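Local coordinates for protein thiosulfate reductase (Thermus thermophilus, PDB 2VPZ) that probably catalyses redox chemistry on sulfur compounds such as thiosulfate or polysulfide, using a molybdopterin guanine dinucleotide cofactor and a 4Fe-4S cluster, at residues A[97-102]-A[477-482]; A[235-240]-A[252-257]; A[120-125]-A[526-531]. One frame throughout, in Å; residues are numbered along the deposited sequence.

Contact 1 of 3, residues A[97-102]-A[477-482]; sequences RPLIRV and DVILPE. With MGD (2-amino-5,6-dimercapto-7-methyl-3,7,8a,9-tetrahydro-8-oxa-1,3,9,10-tetraaza-anthracen-4-one guanosine dinucleotide), chain H.
Asp-477 meets Arg-101 at the edge of the guanidinium, with its CG in the guanidinium plane. The carboxylate and guanidinium planes stand 78° apart, and one oxygen does the touching: NH1 of Arg-101 lies 2.7 Å from OD1 of Asp-477. This is a salt bridge, but the hydrogen bond within it is bent and weak. The Arg-101 chain is bent at chi3 (59°), which helps to bring the group alongside Asp-477. OD1 of this buried aspartate has a second cationic partner, NE of Arg-107, and OD2 takes the backbone N of Tyr-462.

In the middle, Leu-99 and Ile-479 form a single antiparallel bridge, a hydrogen-bonded pair. N of Leu-99 reaches O of Ile-479 at 3.0 Å, and N of Ile-479 reaches O of Leu-99 also at 3.0 Å. Their side chains lie side by side and point the same way, with CD1 of Leu-99 3.8 Å from CD1 of Ile-479. The rings of Pro-98 and Pro-481 cross at about a right angle, CD to CD at 3.6 Å.

Beyond them, OE1 of Glu-482 accepts from guanine N1 of the MGD in chain H at 2.6 Å, and more weakly from N2.

Strand 479-481 is an outermost strand of a parallel sheet, beside strand 462-466. Its single bridge to strand 99-101 ties that sheet to the antiparallel pair 99-101/112-114. Val-478 packs on helix 117-134.

Contact 2 of 3, residues A[235-240]-A[252-257]; sequences VDPRFS and IKPGTD. With MGD (2-amino-5,6-dimercapto-7-methyl-3,7,8a,9-tetrahydro-8-oxa-1,3,9,10-tetraaza-anthracen-4-one guanosine dinucleotide), chain I.
Val-235 and Ile-252 begin a guanine-nucleotide pocket built from two loops, at the C-terminal ends of neighbouring parallel strands 231-235 and 248-250. CG1 of Val-235 packs 3.9 Å from CB of Ile-252. The carbonyl O of Val-235 accepts from guanine N2 of the MGD in chain I.

In Asp-236, CG is anti to the backbone N (chi1 -161°), and the carboxylate takes both ribose hydroxyls, OD2 from O3' at 2.7 Å and OD1 from O2'. OD1 also accepts from N of Arg-238, met from above the carboxylate plane, which makes an Asx turn. An acid that grips the ribose after a strand is familiar from Rossmann-like folds.

Pro-237 lies over one face of the guanine, its CD 3.5 Å from N3, and its CB lies 3.8 Å from CG of Pro-254. NH2 of Arg-238 then donates to O3', which lies at the edge of the guanidinium. Trp-650 and Tyr-694 make cation-pi contacts with the same side chain.

A type II turn from Lys-253 to Thr-256 presents N of Gly-255 to guanine O6. Asp-257 completes base recognition with two bonds: OD1 accepts from N2 and OD2 from N1, each at 2.9 Å.

Contact 3 of 3, residues A[120-125]-A[526-531]; sequences ALDHIA and GLRLGL
Asp-122 and Arg-528 form a salt bridge between helix 117-134 and the end region of helix 518-528. OD1 of Asp-122 is modelled 2.4 Å from NH1 of Arg-528. The two groups are placed as a salt bridge, but at this length the details of the bond are doubtful. The two side chains cross at about a right angle, with their flat groups turned 45° apart. The carboxylate carbon lies in the guanidinium plane, at its edge.

NE and NH2 of the arginine also have partners. NH2 makes a second salt bridge, to OE1 of Glu-524, four residues earlier. NE is hydrogen-bonded too, to a residue just outside the two segments. Two carboxylates therefore flank the guanidinium, which would probably stabilise its positive charge. The chain starts toward helix 117-134 and reaches across to it; bends at chi2 and chi3 (-129°) turn the guanidinium at its end.

CB of Leu-121 lies over one guanidinium face, 3.7 Å above the plane and offset toward the rim. CD of Arg-528 rests against the carbonyl O of Leu-121. That oxygen is already an acceptor, taking N of Ala-125 within its own helix. Likewise O of Ala-120 receives N of Ile-124. On the other segment, N of Leu-531 bonds back to O of Gly-526 at 2.9 Å, with Gly-530 at a positive phi of 75° between them.

Next to the ionic pair the contact is apolar. Leu-121 also packs on Trp-520 and Leu-525, and Ile-124 on Leu-525. Ala-125 points toward the second segment, where its CB lies 3.8 Å from CB of Arg-528. CB of Ala-125 to CD2 of Leu-529 is 3.3 Å, shorter than a normal methyl contact and perhaps imprecisely modelled.

In the fold
Contacts 1 and 3 are neighbours, with centres about 15 Å apart. They share a layer: Val-478 and Leu-480 of contact 1 pack on Ala-120, His-123 and Ile-124 of contact 3, so helix 117-134 touches both strand 479-481 and helix 518-528. Contact 1 is buried and joins strands by backbone bonds. Contact 3 is only partly buried and joins helices through side chains, with its aspartate exposed. Contact 2 is wholly buried, on the opposite side of the chain's centre, about 45 Å from contact 1 between centres. Its loops meet by apolar packing, and the polar work goes to the cofactor. Contacts 1 and 2 each hold the guanine of a different MGD.

Contact 1 of 3, residues A[97-102]-A[477-482]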
loop_
_atom_site.group_PDB
_atom_site.type_symbol
_atom_site.label_atom_id
_atom_site.label_comp_id
_atom_site.label_asym_id
_atom_site.label_seq_id
_atom_site.Cartn_x
_atom_site.Cartn_y
_atom_site.Cartn_z
ATOM N N ARG A 97 22.524 -7.899 -53.077
ATOM C CA ARG A 97 22.526 -8.127 -54.534
ATOM C C ARG A 97 21.643 -9.272 -55.136
ATOM O O ARG A 97 21.161 -10.084 -54.315
ATOM C CB ARG A 97 23.969 -8.472 -55.016
ATOM C CG ARG A 97 25.148 -7.966 -54.164
ATOM C CD ARG A 97 25.839 -9.112 -53.410
ATOM N NE ARG A 97 26.706 -8.641 -52.278
ATOM C CZ ARG A 97 27.384 -9.406 -51.312
ATOM N NH1 ARG A 97 27.339 -10.710 -51.437
ATOM N NH2 ARG A 97 27.958 -8.827 -50.228
ATOM N N PRO A 98 21.212 -9.218 -56.478
ATOM C CA PRO A 98 20.444 -10.386 -56.919
ATOM C C PRO A 98 21.413 -11.564 -56.836
ATOM O O PRO A 98 22.645 -11.393 -56.890
ATOM C CB PRO A 98 20.135 -10.058 -58.395
ATOM C CG PRO A 98 20.201 -8.601 -58.539
ATOM C CD PRO A 98 20.525 -8.060 -57.083
ATOM N N LEU A 99 20.875 -12.760 -56.748
ATOM C CA LEU A 99 21.704 -13.952 -56.660
ATOM C C LEU A 99 21.122 -15.091 -57.475
ATOM O O LEU A 99 19.910 -15.275 -57.492
ATOM C CB LEU A 99 21.849 -14.417 -55.201
ATOM C CG LEU A 99 22.487 -13.466 -54.168
ATOM C CD1 LEU A 99 22.442 -14.066 -52.739
ATOM C CD2 LEU A 99 23.931 -13.146 -54.601
ATOM N N ILE A 100 21.957 -15.853 -58.166
ATOM C CA ILE A 100 21.425 -17.001 -58.881
ATOM C C ILE A 100 22.159 -18.262 -58.407
ATOM O O ILE A 100 23.367 -18.254 -58.144
ATOM C CB ILE A 100 21.505 -16.858 -60.470
ATOM C CG1 ILE A 100 20.800 -15.578 -60.941
ATOM C CG2 ILE A 100 20.823 -18.094 -61.137
ATOM C CD1 ILE A 100 21.179 -15.140 -62.375
ATOM N N ARG A 101 21.387 -19.328 -58.264
ATOM C CA ARG A 101 21.848 -20.642 -57.822
ATOM C C ARG A 101 22.890 -21.274 -58.788
ATOM O O ARG A 101 22.590 -21.495 -59.957
ATOM C CB ARG A 101 20.648 -21.584 -57.669
ATOM C CG ARG A 101 20.604 -22.426 -56.396
ATOM C CD ARG A 101 19.727 -23.687 -56.583
ATOM N NE ARG A 101 20.204 -24.556 -57.670
ATOM C CZ ARG A 101 19.610 -24.757 -58.845
ATOM N NH1 ARG A 101 18.470 -24.163 -59.155
ATOM N NH2 ARG A 101 20.174 -25.574 -59.742
ATOM N N VAL A 102 24.095 -21.563 -58.287
ATOM C CA VAL A 102 25.172 -22.168 -59.081
ATOM C C VAL A 102 24.620 -23.460 -59.790
ATOM O O VAL A 102 24.001 -24.308 -59.136
ATOM C CB VAL A 102 26.435 -22.491 -58.161
ATOM C CG1 VAL A 102 27.449 -23.359 -58.897
ATOM C CG2 VAL A 102 27.104 -21.140 -57.730
ATOM N N ASP A 477 16.157 -20.652 -56.650
ATOM C CA ASP A 477 16.933 -20.468 -57.904
ATOM C C ASP A 477 16.614 -18.928 -58.016
ATOM O O ASP A 477 15.461 -18.578 -58.204
ATOM C CB ASP A 477 16.313 -21.130 -59.183
ATOM C CG ASP A 477 15.535 -22.405 -58.914
ATOM O OD1 ASP A 477 16.101 -23.298 -58.249
ATOM O OD2 ASP A 477 14.371 -22.513 -59.380
ATOM N N VAL A 478 17.592 -18.032 -57.914
ATOM C CA VAL A 478 17.292 -16.586 -57.940
ATOM C C VAL A 478 16.585 -16.033 -56.688
ATOM O O VAL A 478 15.430 -16.396 -56.342
ATOM C CB VAL A 478 16.415 -16.058 -59.176
ATOM C CG1 VAL A 478 16.807 -14.592 -59.511
ATOM C CG2 VAL A 478 16.568 -16.932 -60.414
ATOM N N ILE A 479 17.324 -15.135 -56.030
ATOM C CA ILE A 479 16.964 -14.390 -54.828
ATOM C C ILE A 479 16.981 -12.926 -55.315
ATOM O O ILE A 479 17.968 -12.502 -55.902
ATOM C CB ILE A 479 18.059 -14.546 -53.685
ATOM C CG1 ILE A 479 18.105 -15.972 -53.149
ATOM C CG2 ILE A 479 17.781 -13.536 -52.538
ATOM C CD1 ILE A 479 19.450 -16.396 -52.511
ATOM N N LEU A 480 15.910 -12.162 -55.095
ATOM C CA LEU A 480 15.872 -10.740 -55.493
ATOM C C LEU A 480 15.752 -9.866 -54.218
ATOM O O LEU A 480 14.765 -9.995 -53.480
ATOM C CB LEU A 480 14.699 -10.478 -56.482
ATOM C CG LEU A 480 14.554 -11.410 -57.708
ATOM C CD1 LEU A 480 13.304 -11.053 -58.534
ATOM C CD2 LEU A 480 15.827 -11.362 -58.595
ATOM N N PRO A 481 16.752 -8.973 -53.934
ATOM C CA PRO A 481 16.669 -8.116 -52.732
ATOM C C PRO A 481 15.722 -6.913 -52.811
ATOM O O PRO A 481 15.984 -5.983 -53.590
ATOM C CB PRO A 481 18.120 -7.736 -52.457
ATOM C CG PRO A 481 18.757 -7.695 -53.843
ATOM C CD PRO A 481 18.010 -8.757 -54.671
ATOM N N GLU A 482 14.641 -6.915 -52.032
ATOM C CA GLU A 482 13.708 -5.800 -52.067
ATOM C C GLU A 482 14.191 -4.636 -51.227
ATOM O O GLU A 482 15.038 -4.761 -50.323
ATOM C CB GLU A 482 12.258 -6.148 -51.588
ATOM C CG GLU A 482 11.212 -5.257 -52.328
ATOM C CD GLU A 482 9.816 -5.140 -51.681
ATOM O OE1 GLU A 482 9.399 -6.058 -50.961
ATOM O OE2 GLU A 482 9.146 -4.113 -51.948
HETATM P PB MGD H . 6.752 -13.580 -41.124
HETATM O O1B MGD H . 7.329 -14.678 -40.285
HETATM O O2B MGD H . 6.897 -12.158 -40.676
HETATM O O3B MGD H . 5.251 -14.091 -41.424
HETATM O O3A MGD H . 2.963 -14.973 -41.952
HETATM P PA MGD H . 4.177 -14.192 -42.634
HETATM O O1A MGD H . 3.934 -12.732 -42.982
HETATM O O2A MGD H . 4.728 -15.123 -43.655
HETATM O "O5'" MGD H . 7.399 -13.618 -42.551
HETATM C "C5'" MGD H . 7.667 -12.427 -43.291
HETATM C "C4'" MGD H . 8.687 -12.811 -44.363
HETATM O "O4'" MGD H . 8.686 -11.636 -45.167
HETATM C "C3'" MGD H . 10.104 -12.990 -43.884
HETATM O "O3'" MGD H . 10.741 -13.824 -44.860
HETATM C "C2'" MGD H . 10.637 -11.550 -43.931
HETATM O "O2'" MGD H . 12.036 -11.619 -44.021
HETATM C "C1'" MGD H . 9.992 -10.982 -45.198
HETATM N N9 MGD H . 9.829 -9.486 -45.334
HETATM C C8 MGD H . 9.581 -8.619 -44.350
HETATM N N7 MGD H . 9.443 -7.343 -44.778
HETATM C C5 MGD H . 9.555 -7.361 -46.124
HETATM C C6 MGD H . 9.459 -6.361 -47.278
HETATM O O6 MGD H . 9.279 -5.106 -47.091
HETATM N N1 MGD H . 9.619 -6.884 -48.538
HETATM C C2 MGD H . 9.848 -8.208 -48.802
HETATM N N2 MGD H . 10.010 -8.707 -50.067
HETATM N N3 MGD H . 9.909 -9.098 -47.803
HETATM C C4 MGD H . 9.800 -8.786 -46.469
HETATM C C10 MGD H . 1.901 -14.279 -41.229
HETATM C C11 MGD H . 0.814 -15.269 -40.976
HETATM O O11 MGD H . 1.468 -16.456 -40.523
HETATM C C12 MGD H . -0.274 -14.874 -40.048
HETATM S S12 MGD H . -1.096 -13.377 -40.197
HETATM C C13 MGD H . -0.727 -15.690 -39.095
HETATM S S13 MGD H . -1.901 -15.344 -37.970
HETATM C C14 MGD H . -0.320 -17.042 -38.873
HETATM N N15 MGD H . 0.380 -17.120 -37.559
HETATM C C16 MGD H . 1.011 -18.321 -37.339
HETATM C C17 MGD H . 1.294 -18.944 -36.043
HETATM O O17 MGD H . 0.997 -18.350 -34.964
HETATM N N18 MGD H . 1.857 -20.153 -36.038
HETATM C C19 MGD H . 2.184 -20.825 -37.160
HETATM N N19 MGD H . 2.823 -22.033 -37.121
HETATM N N20 MGD H . 1.915 -20.311 -38.362
HETATM C C21 MGD H . 1.379 -19.108 -38.532
HETATM N N22 MGD H . 1.197 -18.612 -39.761
HETATM C C23 MGD H . 0.502 -17.410 -40.071
#

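Contact 2 of 3, residues A[235-240]-A[252-257]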
loop_
_atom_site.group_PDB
_atom_site.type_symbol
_atom_site.label_atom_id
_atom_site.label_comp_id
_atom_site.label_asym_id
_atom_site.label_seq_id
_atom_site.Cartn_x
_atom_site.Cartn_y
_atom_site.Cartn_z
ATOM N N VAL A 235 -11.974 -15.681 -21.661
ATOM C CA VAL A 235 -12.156 -17.130 -21.787
ATOM C C VAL A 235 -10.868 -17.613 -22.491
ATOM O O VAL A 235 -10.590 -17.223 -23.632
ATOM C CB VAL A 235 -13.416 -17.442 -22.658
ATOM C CG1 VAL A 235 -13.654 -18.950 -22.732
ATOM C CG2 VAL A 235 -14.656 -16.700 -22.086
ATOM N N ASP A 236 -10.076 -18.460 -21.826
ATOM C CA ASP A 236 -8.773 -18.908 -22.350
ATOM C C ASP A 236 -8.220 -19.996 -21.387
ATOM O O ASP A 236 -8.377 -19.879 -20.174
ATOM C CB ASP A 236 -7.828 -17.647 -22.314
ATOM C CG ASP A 236 -6.570 -17.765 -23.229
ATOM O OD1 ASP A 236 -5.929 -18.837 -23.285
ATOM O OD2 ASP A 236 -6.192 -16.721 -23.857
ATOM N N PRO A 237 -7.596 -21.081 -21.921
ATOM C CA PRO A 237 -7.046 -22.076 -20.978
ATOM C C PRO A 237 -5.769 -21.522 -20.278
ATOM O O PRO A 237 -5.213 -22.163 -19.385
ATOM C CB PRO A 237 -6.753 -23.305 -21.849
ATOM C CG PRO A 237 -6.598 -22.750 -23.254
ATOM C CD PRO A 237 -7.587 -21.593 -23.300
ATOM N N ARG A 238 -5.340 -20.322 -20.695
ATOM C CA ARG A 238 -4.110 -19.669 -20.172
ATOM C C ARG A 238 -4.411 -18.272 -19.537
ATOM O O ARG A 238 -5.157 -17.481 -20.120
ATOM C CB ARG A 238 -3.073 -19.500 -21.316
ATOM C CG ARG A 238 -1.577 -19.353 -20.892
ATOM C CD ARG A 238 -0.689 -18.881 -22.069
ATOM N NE ARG A 238 -1.357 -17.880 -22.900
ATOM C CZ ARG A 238 -1.025 -16.585 -22.973
ATOM N NH1 ARG A 238 -0.011 -16.121 -22.255
ATOM N NH2 ARG A 238 -1.711 -15.745 -23.753
ATOM N N PHE A 239 -3.850 -17.977 -18.355
ATOM C CA PHE A 239 -4.028 -16.673 -17.666
ATOM C C PHE A 239 -3.087 -15.643 -18.328
ATOM O O PHE A 239 -1.998 -15.338 -17.801
ATOM C CB PHE A 239 -3.732 -16.721 -16.145
ATOM C CG PHE A 239 -4.198 -15.463 -15.366
ATOM C CD1 PHE A 239 -5.533 -15.323 -14.979
ATOM C CD2 PHE A 239 -3.298 -14.465 -14.979
ATOM C CE1 PHE A 239 -5.987 -14.213 -14.238
ATOM C CE2 PHE A 239 -3.727 -13.323 -14.228
ATOM C CZ PHE A 239 -5.080 -13.213 -13.872
ATOM N N SER A 240 -3.528 -15.102 -19.463
ATOM C CA SER A 240 -2.795 -14.115 -20.278
ATOM C C SER A 240 -2.729 -12.680 -19.712
ATOM O O SER A 240 -3.186 -12.413 -18.583
ATOM C CB SER A 240 -3.399 -14.023 -21.687
ATOM O OG SER A 240 -4.577 -13.211 -21.714
ATOM N N ILE A 252 -11.274 -22.271 -19.489
ATOM C CA ILE A 252 -11.907 -23.278 -20.344
ATOM C C ILE A 252 -11.055 -24.461 -20.823
ATOM O O ILE A 252 -9.862 -24.340 -21.137
ATOM C CB ILE A 252 -12.571 -22.577 -21.616
ATOM C CG1 ILE A 252 -13.880 -23.258 -21.991
ATOM C CG2 ILE A 252 -11.573 -22.565 -22.803
ATOM C CD1 ILE A 252 -14.303 -23.080 -23.464
ATOM N N LYS A 253 -11.658 -25.645 -20.855
ATOM C CA LYS A 253 -10.941 -26.818 -21.339
ATOM C C LYS A 253 -10.731 -26.544 -22.859
ATOM O O LYS A 253 -11.686 -26.175 -23.549
ATOM C CB LYS A 253 -11.765 -28.095 -21.080
ATOM C CG LYS A 253 -11.579 -29.161 -22.125
ATOM C CD LYS A 253 -12.122 -30.507 -21.671
ATOM C CE LYS A 253 -11.252 -31.653 -22.179
ATOM N NZ LYS A 253 -11.900 -32.990 -21.996
ATOM N N PRO A 254 -9.475 -26.703 -23.386
ATOM C CA PRO A 254 -9.257 -26.456 -24.833
ATOM C C PRO A 254 -10.130 -27.170 -25.898
ATOM O O PRO A 254 -10.362 -28.364 -25.749
ATOM C CB PRO A 254 -7.781 -26.758 -25.057
ATOM C CG PRO A 254 -7.127 -26.596 -23.728
ATOM C CD PRO A 254 -8.209 -26.961 -22.691
ATOM N N GLY A 255 -10.518 -26.414 -26.940
ATOM C CA GLY A 255 -11.315 -26.873 -28.076
ATOM C C GLY A 255 -12.764 -27.110 -27.772
ATOM O O GLY A 255 -13.498 -27.874 -28.439
ATOM N N THR A 256 -13.223 -26.385 -26.772
ATOM C CA THR A 256 -14.542 -26.546 -26.211
ATOM C C THR A 256 -15.459 -25.282 -26.166
ATOM O O THR A 256 -16.559 -25.311 -25.597
ATOM C CB THR A 256 -14.308 -27.169 -24.766
ATOM O OG1 THR A 256 -14.883 -28.456 -24.685
ATOM C CG2 THR A 256 -14.802 -26.269 -23.642
ATOM N N ASP A 257 -15.028 -24.212 -26.834
ATOM C CA ASP A 257 -15.730 -22.926 -26.888
ATOM C C ASP A 257 -17.100 -22.885 -27.542
ATOM O O ASP A 257 -17.953 -22.054 -27.193
ATOM C CB ASP A 257 -14.839 -21.865 -27.544
ATOM C CG ASP A 257 -13.477 -21.727 -26.880
ATOM O OD1 ASP A 257 -13.277 -20.743 -26.128
ATOM O OD2 ASP A 257 -12.634 -22.609 -27.088
HETATM P PB MGD I . -5.833 -15.951 -30.500
HETATM O O1B MGD I . -5.403 -17.196 -31.169
HETATM O O2B MGD I . -7.235 -15.627 -30.382
HETATM O O3B MGD I . -4.944 -14.943 -31.368
HETATM O O3A MGD I . -3.461 -13.000 -32.076
HETATM P PA MGD I . -4.934 -13.371 -31.650
HETATM O O1A MGD I . -5.718 -12.963 -32.807
HETATM O O2A MGD I . -5.272 -12.622 -30.450
HETATM O "O5'" MGD I . -5.252 -15.894 -29.057
HETATM C "C5'" MGD I . -4.063 -16.484 -28.526
HETATM C "C4'" MGD I . -4.597 -16.964 -27.186
HETATM O "O4'" MGD I . -5.477 -18.006 -27.578
HETATM C "C3'" MGD I . -3.606 -17.630 -26.195
HETATM O "O3'" MGD I . -3.751 -17.080 -24.860
HETATM C "C2'" MGD I . -4.009 -19.125 -26.156
HETATM O "O2'" MGD I . -4.093 -19.546 -24.800
HETATM C "C1'" MGD I . -5.447 -19.070 -26.609
HETATM N N9 MGD I . -6.169 -20.340 -26.894
HETATM C C8 MGD I . -5.625 -21.500 -27.382
HETATM N N7 MGD I . -6.566 -22.477 -27.519
HETATM C C5 MGD I . -7.737 -21.943 -27.086
HETATM C C6 MGD I . -9.108 -22.454 -26.880
HETATM O O6 MGD I . -9.343 -23.609 -27.248
HETATM N N1 MGD I . -10.043 -21.634 -26.402
HETATM C C2 MGD I . -9.758 -20.359 -26.019
HETATM N N2 MGD I . -10.758 -19.548 -25.522
HETATM N N3 MGD I . -8.511 -19.814 -26.167
HETATM C C4 MGD I . -7.480 -20.538 -26.684
HETATM C C10 MGD I . -2.806 -13.170 -33.315
HETATM C C11 MGD I . -2.911 -11.838 -33.983
HETATM O O11 MGD I . -2.086 -10.913 -33.259
HETATM C C12 MGD I . -2.708 -11.887 -35.520
HETATM S S12 MGD I . -3.567 -12.959 -36.493
HETATM C C13 MGD I . -1.828 -11.059 -36.190
HETATM S S13 MGD I . -1.741 -11.079 -37.891
HETATM C C14 MGD I . -0.948 -10.095 -35.436
HETATM N N15 MGD I . 0.410 -10.467 -35.291
HETATM C C16 MGD I . 1.180 -9.978 -34.266
HETATM C C17 MGD I . 2.640 -10.279 -34.058
HETATM O O17 MGD I . 3.252 -10.990 -34.903
HETATM N N18 MGD I . 3.311 -9.704 -33.003
HETATM C C19 MGD I . 2.603 -8.956 -32.119
HETATM N N19 MGD I . 3.265 -8.495 -31.076
HETATM N N20 MGD I . 1.263 -8.650 -32.181
HETATM C C21 MGD I . 0.557 -9.110 -33.258
HETATM N N22 MGD I . -0.741 -8.891 -33.402
HETATM C C23 MGD I . -1.607 -9.775 -34.109
#

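Contact 3 of 3, residues A[120-125]-A[526-531]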
loop_
_atom_site.group_PDB
_atom_site.type_symbol
_atom_site.label_atom_id
_atom_site.label_comp_id
_atom_site.label_asym_id
_atom_site.label_seq_id
_atom_site.Cartn_x
_atom_site.Cartn_y
_atom_site.Cartn_z
ATOM N N ALA A 120 19.230 -11.484 -63.852
ATOM C CA ALA A 120 18.311 -12.235 -62.973
ATOM C C ALA A 120 16.854 -12.148 -63.466
ATOM O O ALA A 120 16.128 -13.153 -63.460
ATOM C CB ALA A 120 18.404 -11.718 -61.489
ATOM N N LEU A 121 16.435 -10.964 -63.912
ATOM C CA LEU A 121 15.083 -10.772 -64.429
ATOM C C LEU A 121 14.818 -11.514 -65.772
ATOM O O LEU A 121 13.705 -11.992 -66.001
ATOM C CB LEU A 121 14.741 -9.246 -64.524
ATOM C CG LEU A 121 14.387 -8.551 -63.181
ATOM C CD1 LEU A 121 14.129 -7.043 -63.393
ATOM C CD2 LEU A 121 13.149 -9.211 -62.532
ATOM N N ASP A 122 15.848 -11.658 -66.621
ATOM C CA ASP A 122 15.771 -12.388 -67.917
ATOM C C ASP A 122 15.632 -13.886 -67.642
ATOM O O ASP A 122 14.806 -14.596 -68.239
ATOM C CB ASP A 122 17.027 -12.226 -68.783
ATOM C CG ASP A 122 17.107 -10.879 -69.527
ATOM O OD1 ASP A 122 16.129 -10.115 -69.484
ATOM O OD2 ASP A 122 18.161 -10.631 -70.155
ATOM N N HIS A 123 16.498 -14.359 -66.748
ATOM C CA HIS A 123 16.530 -15.753 -66.321
ATOM C C HIS A 123 15.144 -16.199 -65.789
ATOM O O HIS A 123 14.702 -17.315 -66.084
ATOM C CB HIS A 123 17.649 -15.974 -65.266
ATOM C CG HIS A 123 17.891 -17.392 -64.874
ATOM N ND1 HIS A 123 17.232 -17.998 -63.853
ATOM C CD2 HIS A 123 18.705 -18.324 -65.386
ATOM C CE1 HIS A 123 17.615 -19.253 -63.752
ATOM N NE2 HIS A 123 18.517 -19.478 -64.680
ATOM N N ILE A 124 14.447 -15.350 -65.033
ATOM C CA ILE A 124 13.108 -15.693 -64.517
ATOM C C ILE A 124 12.050 -15.753 -65.658
ATOM O O ILE A 124 11.366 -16.768 -65.794
ATOM C CB ILE A 124 12.659 -14.708 -63.334
ATOM C CG1 ILE A 124 13.489 -14.963 -62.080
ATOM C CG2 ILE A 124 11.150 -14.910 -63.034
ATOM C CD1 ILE A 124 13.784 -13.711 -61.220
ATOM N N ALA A 125 11.922 -14.709 -66.490
ATOM C CA ALA A 125 10.978 -14.726 -67.633
ATOM C C ALA A 125 11.232 -15.917 -68.612
ATOM O O ALA A 125 10.285 -16.599 -69.035
ATOM C CB ALA A 125 11.015 -13.377 -68.418
ATOM N N GLY A 526 6.786 -7.808 -65.794
ATOM C CA GLY A 526 5.592 -7.590 -66.595
ATOM C C GLY A 526 5.824 -7.196 -68.045
ATOM O O GLY A 526 5.066 -7.586 -68.941
ATOM N N LEU A 527 6.873 -6.413 -68.279
ATOM C CA LEU A 527 7.281 -6.003 -69.622
ATOM C C LEU A 527 7.928 -7.240 -70.344
ATOM O O LEU A 527 7.644 -7.485 -71.523
ATOM C CB LEU A 527 8.224 -4.755 -69.586
ATOM C CG LEU A 527 7.706 -3.435 -68.954
ATOM C CD1 LEU A 527 8.594 -2.227 -69.355
ATOM C CD2 LEU A 527 6.236 -3.176 -69.367
ATOM N N ARG A 528 8.736 -8.017 -69.632
ATOM C CA ARG A 528 9.359 -9.262 -70.138
ATOM C C ARG A 528 8.385 -10.496 -70.487
ATOM O O ARG A 528 8.856 -11.404 -71.178
ATOM C CB ARG A 528 10.491 -9.732 -69.151
ATOM C CG ARG A 528 11.913 -9.106 -69.274
ATOM C CD ARG A 528 12.610 -9.039 -67.901
ATOM N NE ARG A 528 13.148 -7.713 -67.589
ATOM C CZ ARG A 528 14.402 -7.336 -67.796
ATOM N NH1 ARG A 528 15.261 -8.193 -68.313
ATOM N NH2 ARG A 528 14.799 -6.103 -67.492
ATOM N N LEU A 529 7.106 -10.529 -70.057
ATOM C CA LEU A 529 6.085 -11.637 -70.302
ATOM C C LEU A 529 4.765 -11.238 -71.129
ATOM O O LEU A 529 3.704 -11.916 -71.020
ATOM C CB LEU A 529 5.678 -12.345 -68.943
ATOM C CG LEU A 529 6.614 -12.341 -67.704
ATOM C CD1 LEU A 529 5.826 -12.595 -66.387
ATOM C CD2 LEU A 529 7.756 -13.365 -67.856
ATOM N N GLY A 530 4.861 -10.150 -71.910
ATOM C CA GLY A 530 3.823 -9.533 -72.745
ATOM C C GLY A 530 2.711 -8.709 -72.088
ATOM O O GLY A 530 1.600 -8.560 -72.624
ATOM N N LEU A 531 2.990 -8.130 -70.927
ATOM C CA LEU A 531 1.970 -7.389 -70.156
ATOM C C LEU A 531 2.094 -5.870 -70.055
ATOM O O LEU A 531 1.683 -5.271 -69.080
ATOM C CB LEU A 531 1.832 -8.023 -68.752
ATOM C CG LEU A 531 2.061 -9.545 -68.608
ATOM C CD1 LEU A 531 2.361 -9.920 -67.137
ATOM C CD2 LEU A 531 0.858 -10.329 -69.158
#